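Local coordinates for protein saframycin Mx1 synthetase B (Legionella pneumophila subsp. pneumophila, PDB 3LNV) that belongs to the ANL superfamily of AMP-binding enzymes, is also known as fatty acid AMP ligase, and carries 5'-O-[(S)-(dodecanoyloxy)(hydroxy)phosphoryl]adenosine in the model, at residues Ser251-Ile256 against Leu286-Trp291; Asp207-Phe212 against Lys260-Gly265. One frame throughout, in Å; residues are numbered along the deposited sequence.

Contact 1 (Ser251-Ile256 against Leu286-Trp291)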
loop_
_atom_site.group_PDB
_atom_site.type_symbol
_atom_site.label_atom_id
_atom_site.label_comp_id
_atom_site.label_asym_id
_atom_site.label_seq_id
_atom_site.Cartn_x
_atom_site.Cartn_y
_atom_site.Cartn_z
ATOM N N SER A 251 4.297 -0.848 18.623
ATOM C CA SER A 251 5.275 0.201 18.327
ATOM C C SER A 251 4.643 1.344 17.519
ATOM O O SER A 251 4.994 2.511 17.690
ATOM C CB SER A 251 6.523 -0.369 17.635
ATOM O OG SER A 251 6.192 -1.031 16.420
ATOM N N TRP A 252 3.703 1.015 16.641
ATOM C CA TRP A 252 2.996 2.057 15.888
ATOM C C TRP A 252 2.440 3.109 16.862
ATOM O O TRP A 252 2.629 4.328 16.703
ATOM C CB TRP A 252 1.870 1.433 15.055
ATOM C CG TRP A 252 1.167 2.370 14.075
ATOM C CD1 TRP A 252 1.592 3.612 13.663
ATOM C CD2 TRP A 252 -0.055 2.111 13.368
ATOM N NE1 TRP A 252 0.709 4.129 12.741
ATOM C CE2 TRP A 252 -0.314 3.238 12.549
ATOM C CE3 TRP A 252 -0.960 1.034 13.347
ATOM C CZ2 TRP A 252 -1.442 3.323 11.712
ATOM C CZ3 TRP A 252 -2.091 1.117 12.512
ATOM C CH2 TRP A 252 -2.313 2.254 11.702
ATOM N N LEU A 253 1.764 2.621 17.893
ATOM C CA LEU A 253 1.038 3.493 18.811
ATOM C C LEU A 253 1.974 4.170 19.801
ATOM O O LEU A 253 1.762 5.317 20.181
ATOM C CB LEU A 253 -0.049 2.700 19.546
ATOM C CG LEU A 253 -0.976 1.952 18.587
ATOM C CD1 LEU A 253 -2.097 1.220 19.340
ATOM C CD2 LEU A 253 -1.561 2.909 17.566
ATOM N N LYS A 254 3.012 3.453 20.211
ATOM C CA LYS A 254 4.053 4.053 21.016
ATOM C C LYS A 254 4.758 5.190 20.276
ATOM O O LYS A 254 5.123 6.201 20.884
ATOM C CB LYS A 254 5.069 3.004 21.457
ATOM C CG LYS A 254 6.207 3.609 22.286
ATOM C CD LYS A 254 7.326 2.618 22.579
ATOM C CE LYS A 254 6.867 1.489 23.505
ATOM N NZ LYS A 254 8.035 0.690 24.001
ATOM N N HIS A 255 4.970 5.041 18.972
ATOM C CA HIS A 255 5.643 6.111 18.234
ATOM C C HIS A 255 4.759 7.315 17.958
ATOM O O HIS A 255 5.199 8.460 18.072
ATOM C CB HIS A 255 6.290 5.581 16.964
ATOM C CG HIS A 255 7.509 4.768 17.242
ATOM N ND1 HIS A 255 7.857 3.655 16.507
ATOM C CD2 HIS A 255 8.446 4.889 18.213
ATOM C CE1 HIS A 255 8.967 3.135 17.000
ATOM N NE2 HIS A 255 9.343 3.864 18.038
ATOM N N ILE A 256 3.509 7.066 17.615
ATOM C CA ILE A 256 2.569 8.161 17.507
ATOM C C ILE A 256 2.572 8.949 18.830
ATOM O O ILE A 256 2.591 10.190 18.840
ATOM C CB ILE A 256 1.159 7.649 17.120
ATOM C CG1 ILE A 256 1.175 7.134 15.668
ATOM C CG2 ILE A 256 0.088 8.751 17.341
ATOM C CD1 ILE A 256 -0.187 6.658 15.148
ATOM N N LEU A 286 0.315 4.892 26.488
ATOM C CA LEU A 286 -0.209 5.385 25.220
ATOM C C LEU A 286 -1.013 6.671 25.380
ATOM O O LEU A 286 -1.828 6.799 26.297
ATOM C CB LEU A 286 -1.074 4.318 24.558
ATOM C CG LEU A 286 -0.319 3.106 24.020
ATOM C CD1 LEU A 286 -1.299 2.189 23.305
ATOM C CD2 LEU A 286 0.812 3.542 23.081
ATOM N N ASP A 287 -0.771 7.617 24.479
ATOM C CA ASP A 287 -1.503 8.878 24.440
ATOM C C ASP A 287 -1.636 9.298 22.984
ATOM O O ASP A 287 -0.730 9.905 22.411
ATOM C CB ASP A 287 -0.797 9.968 25.250
ATOM C CG ASP A 287 -1.547 11.296 25.228
ATOM O OD1 ASP A 287 -2.474 11.470 24.406
ATOM O OD2 ASP A 287 -1.209 12.179 26.042
ATOM N N LEU A 288 -2.799 8.991 22.420
ATOM C CA LEU A 288 -3.063 9.084 20.989
ATOM C C LEU A 288 -3.812 10.372 20.634
ATOM O O LEU A 288 -4.274 10.544 19.506
ATOM C CB LEU A 288 -3.900 7.867 20.571
ATOM C CG LEU A 288 -3.181 6.590 20.121
ATOM C CD1 LEU A 288 -1.706 6.559 20.479
ATOM C CD2 LEU A 288 -3.902 5.288 20.509
ATOM N N SER A 289 -3.917 11.279 21.605
ATOM C CA SER A 289 -4.633 12.533 21.406
ATOM C C SER A 289 -4.122 13.392 20.252
ATOM O O SER A 289 -4.870 14.198 19.726
ATOM C CB SER A 289 -4.641 13.367 22.702
ATOM O OG SER A 289 -3.327 13.542 23.166
ATOM N N SER A 290 -2.869 13.238 19.843
ATOM C CA SER A 290 -2.359 14.086 18.748
ATOM C C SER A 290 -2.849 13.624 17.376
ATOM O O SER A 290 -2.865 14.387 16.399
ATOM C CB SER A 290 -0.829 14.126 18.773
ATOM O OG SER A 290 -0.287 12.832 18.596
ATOM N N TRP A 291 -3.258 12.364 17.321
ATOM C CA TRP A 291 -3.638 11.687 16.080
ATOM C C TRP A 291 -4.996 12.158 15.562
ATOM O O TRP A 291 -6.046 11.599 15.931
ATOM C CB TRP A 291 -3.638 10.178 16.365
ATOM C CG TRP A 291 -3.594 9.283 15.164
ATOM C CD1 TRP A 291 -3.483 9.657 13.862
ATOM C CD2 TRP A 291 -3.624 7.849 15.171
ATOM N NE1 TRP A 291 -3.455 8.541 13.049
ATOM C CE2 TRP A 291 -3.541 7.420 13.834
ATOM C CE3 TRP A 291 -3.712 6.890 16.180
ATOM C CZ2 TRP A 291 -3.549 6.069 13.479
ATOM C CZ3 TRP A 291 -3.731 5.547 15.828
ATOM C CH2 TRP A 291 -3.652 5.149 14.486
#

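Contact 2 (Asp207-Phe212 against Lys260-Gly265)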
loop_
_atom_site.group_PDB
_atom_site.type_symbol
_atom_site.label_atom_id
_atom_site.label_comp_id
_atom_site.label_asym_id
_atom_site.label_seq_id
_atom_site.Cartn_x
_atom_site.Cartn_y
_atom_site.Cartn_z
ATOM N N ASP A 207 1.673 23.574 8.611
ATOM C CA ASP A 207 3.089 23.655 8.927
ATOM C C ASP A 207 3.438 22.755 10.088
ATOM O O ASP A 207 4.583 22.376 10.235
ATOM C CB ASP A 207 3.501 25.084 9.283
ATOM C CG ASP A 207 3.525 26.015 8.085
ATOM O OD1 ASP A 207 3.204 25.591 6.962
ATOM O OD2 ASP A 207 3.869 27.197 8.274
ATOM N N GLU A 208 2.459 22.409 10.917
ATOM C CA GLU A 208 2.761 21.632 12.111
ATOM C C GLU A 208 2.466 20.143 11.949
ATOM O O GLU A 208 2.650 19.355 12.877
ATOM C CB GLU A 208 2.005 22.193 13.330
ATOM C CG GLU A 208 2.289 23.688 13.623
ATOM C CD GLU A 208 3.769 24.045 13.616
ATOM O OE1 GLU A 208 4.585 23.281 14.189
ATOM O OE2 GLU A 208 4.121 25.104 13.040
ATOM N N THR A 209 2.001 19.760 10.770
ATOM C CA THR A 209 1.681 18.364 10.521
ATOM C C THR A 209 2.870 17.441 10.767
ATOM O O THR A 209 3.990 17.735 10.360
ATOM C CB THR A 209 1.169 18.189 9.093
ATOM O OG1 THR A 209 -0.103 18.848 8.974
ATOM C CG2 THR A 209 1.003 16.710 8.776
ATOM N N ILE A 210 2.619 16.317 11.431
ATOM C CA ILE A 210 3.637 15.270 11.587
ATOM C C ILE A 210 3.081 13.939 11.111
ATOM O O ILE A 210 2.136 13.413 11.710
ATOM C CB ILE A 210 4.072 15.107 13.058
ATOM C CG1 ILE A 210 4.699 16.393 13.568
ATOM C CG2 ILE A 210 5.079 13.954 13.217
ATOM C CD1 ILE A 210 5.876 16.791 12.792
ATOM N N ILE A 211 3.646 13.388 10.038
ATOM C CA ILE A 211 3.120 12.142 9.495
ATOM C C ILE A 211 3.961 10.997 10.009
ATOM O O ILE A 211 5.198 11.018 9.874
ATOM C CB ILE A 211 3.143 12.132 7.976
ATOM C CG1 ILE A 211 2.195 13.195 7.414
ATOM C CG2 ILE A 211 2.736 10.719 7.418
ATOM C CD1 ILE A 211 2.274 13.305 5.859
ATOM N N PHE A 212 3.321 10.023 10.646
ATOM C CA PHE A 212 4.054 8.806 10.997
ATOM C C PHE A 212 3.640 7.639 10.092
ATOM O O PHE A 212 2.457 7.490 9.736
ATOM C CB PHE A 212 3.883 8.399 12.475
ATOM C CG PHE A 212 4.698 7.182 12.847
ATOM C CD1 PHE A 212 5.964 7.332 13.422
ATOM C CD2 PHE A 212 4.227 5.895 12.573
ATOM C CE1 PHE A 212 6.739 6.225 13.751
ATOM C CE2 PHE A 212 4.995 4.771 12.907
ATOM C CZ PHE A 212 6.258 4.941 13.489
ATOM N N LYS A 260 4.135 12.583 18.989
ATOM C CA LYS A 260 2.914 13.356 18.799
ATOM C C LYS A 260 2.540 13.478 17.314
ATOM O O LYS A 260 2.273 14.577 16.808
ATOM C CB LYS A 260 3.054 14.735 19.453
ATOM C CG LYS A 260 3.417 14.668 20.947
ATOM C CD LYS A 260 3.326 16.024 21.625
ATOM C CE LYS A 260 3.833 15.949 23.073
ATOM N NZ LYS A 260 5.347 15.928 23.134
ATOM N N ALA A 261 2.511 12.343 16.614
ATOM C CA ALA A 261 2.145 12.353 15.198
ATOM C C ALA A 261 0.701 12.829 15.023
ATOM O O ALA A 261 -0.172 12.502 15.836
ATOM C CB ALA A 261 2.343 10.942 14.562
ATOM N N THR A 262 0.443 13.610 13.979
ATOM C CA THR A 262 -0.916 14.098 13.751
ATOM C C THR A 262 -1.673 13.271 12.689
ATOM O O THR A 262 -2.908 13.169 12.728
ATOM C CB THR A 262 -0.954 15.602 13.392
ATOM O OG1 THR A 262 -0.346 15.836 12.106
ATOM C CG2 THR A 262 -0.248 16.447 14.478
ATOM N N ILE A 263 -0.929 12.674 11.758
ATOM C CA ILE A 263 -1.507 11.901 10.654
ATOM C C ILE A 263 -0.743 10.594 10.498
ATOM O O ILE A 263 0.489 10.588 10.464
ATOM C CB ILE A 263 -1.468 12.671 9.322
ATOM C CG1 ILE A 263 -2.219 13.987 9.452
ATOM C CG2 ILE A 263 -2.082 11.848 8.166
ATOM C CD1 ILE A 263 -2.282 14.815 8.165
ATOM N N SER A 264 -1.481 9.494 10.460
ATOM C CA SER A 264 -0.917 8.170 10.256
ATOM C C SER A 264 -2.086 7.297 9.808
ATOM O O SER A 264 -3.243 7.647 10.063
ATOM C CB SER A 264 -0.269 7.630 11.541
ATOM O OG SER A 264 0.660 6.579 11.263
ATOM N N GLY A 265 -1.794 6.214 9.085
ATOM C CA GLY A 265 -2.832 5.336 8.586
ATOM C C GLY A 265 -2.331 4.050 7.943
ATOM O O GLY A 265 -1.141 3.729 7.988
HETATM O O HOH W 1 -1.702 17.738 10.923
HETATM O O HOH W 2 0.817 6.360 7.811
#

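Contact 1 (Ser251-Ile256 against Leu286-Trp291)
Ile256 and Trp291 meet where one side of helix 250-259 is faced by the irregular segment Leu286-Trp291. From CB of Ile256 the side chain forks. The CG2 branch passes 4.1 Å from Trp291 CB and 4.2 Å from Leu288 CD1. With CG1 anti to the carbonyl carbon (chi1 -69°) and CD1 extended (chi2 -177°), the other arm reaches out over the indole. Its CD1 methyl lands almost exactly on the normal of the Trp291 six-membered ring, 3.5 Å from the centroid, a CH-pi contact over the face; isoleucine's flexible CG1-CD1 arm can carry a methyl there while CG2 stays by Leu288. Trp291 also turns an edge toward the face of Trp252 in an offset edge-to-face pair, planes at 61° and centroids 5.5 Å apart. One turn earlier on the helix, the forked end of Leu253 lets CD2 reach Trp291 CZ3 at 3.8 Å, while its CB lies 3.7 Å from Leu286 CD2. Beyond, Asp287 OD1 accepts Ser289 N, an Asx turn that overlaps the start of the type I turn Leu288-Trp291, and takes Ser289 OG as well. Both indole nitrogens find hydrogen-bond partners in Ser264. The buried contact joins helix 250-259 to the loop leading into strand 293-296, with helix 303-313 packing against both through Phe313.

Contact 2 (Asp207-Phe212 against Lys260-Gly265)
A short parallel strand pairing, with a single bridge between Ile211 and Ile263, brings strand 210-213 alongside strand 263-266 within the AMP-binding enzyme region. The axes of 210-212 and 263-265 approach to 4.8 Å at 19°. Phe212 N donates to Ile263 O at 2.9 Å. Two residues earlier, Ile210 O takes two donors: Thr262 N, in the carbonyl plane on a lone pair, and Ile263 N at 3.2 Å, tilted from that plane. Before the bridge, a side chain takes over the pairing. Thr262 OG1 stands between its own backbone N and carbonyl carbon (chi1 67°), from where it accepts Ile210 N in a fairly straight bond of 3.1 Å. A hydroxyl held this close to the backbone can accept that N-H and still bond, at 2.6 Å from Thr262 OG1, a water shared with Thr209 OG1; Thr209 OG1 is held in addition by Asn206 N. Past the bridge, Ser264 OG donates to Phe212 O at 2.5 Å from above the carbonyl plane, and a second water links that same oxygen to Gly265 N. The small Ala261 lets its CB sit 3.6 Å from Phe212 CB, while the branched Ile211 and Ile263 meet through CG1 and CB. On its other edge Ile211 makes backbone hydrogen bonds to Gln236 and Ile238 of strand 236-239, as Thr262 and Ser264 do to Thr293 of strand 293-296. The pair thus joins two sheets at their outermost strands, with helix 220-233 packing on Ile211 and helix 250-259 on Ala261 and Ser264.

Contacts 1 and 2 have centres about 10 Å apart and alternate along the chain: helix 250-259, from contact 1, runs into the 260-265 segment of contact 2 through a Schellman motif at Lys260. They also touch directly. Ser290 OG lies 2.8 Å from Ala261 O and Trp252 NE1 lies 2.9 Å from Ser264 OG, both probable hydrogen bonds, while His255 CB packs 3.3 Å from Phe212 CE1. Ser264 OG therefore connects Trp252 of contact 1 with the Phe212 carbonyl of contact 2. The bound 5'-O-[(S)-(dodecanoyloxy)(hydroxy)phosphoryl]adenosine is about 5 Å from the Ile263 side chain and about 10 Å from that of Trp291, so contact 2 lies nearer the ligand than contact 1.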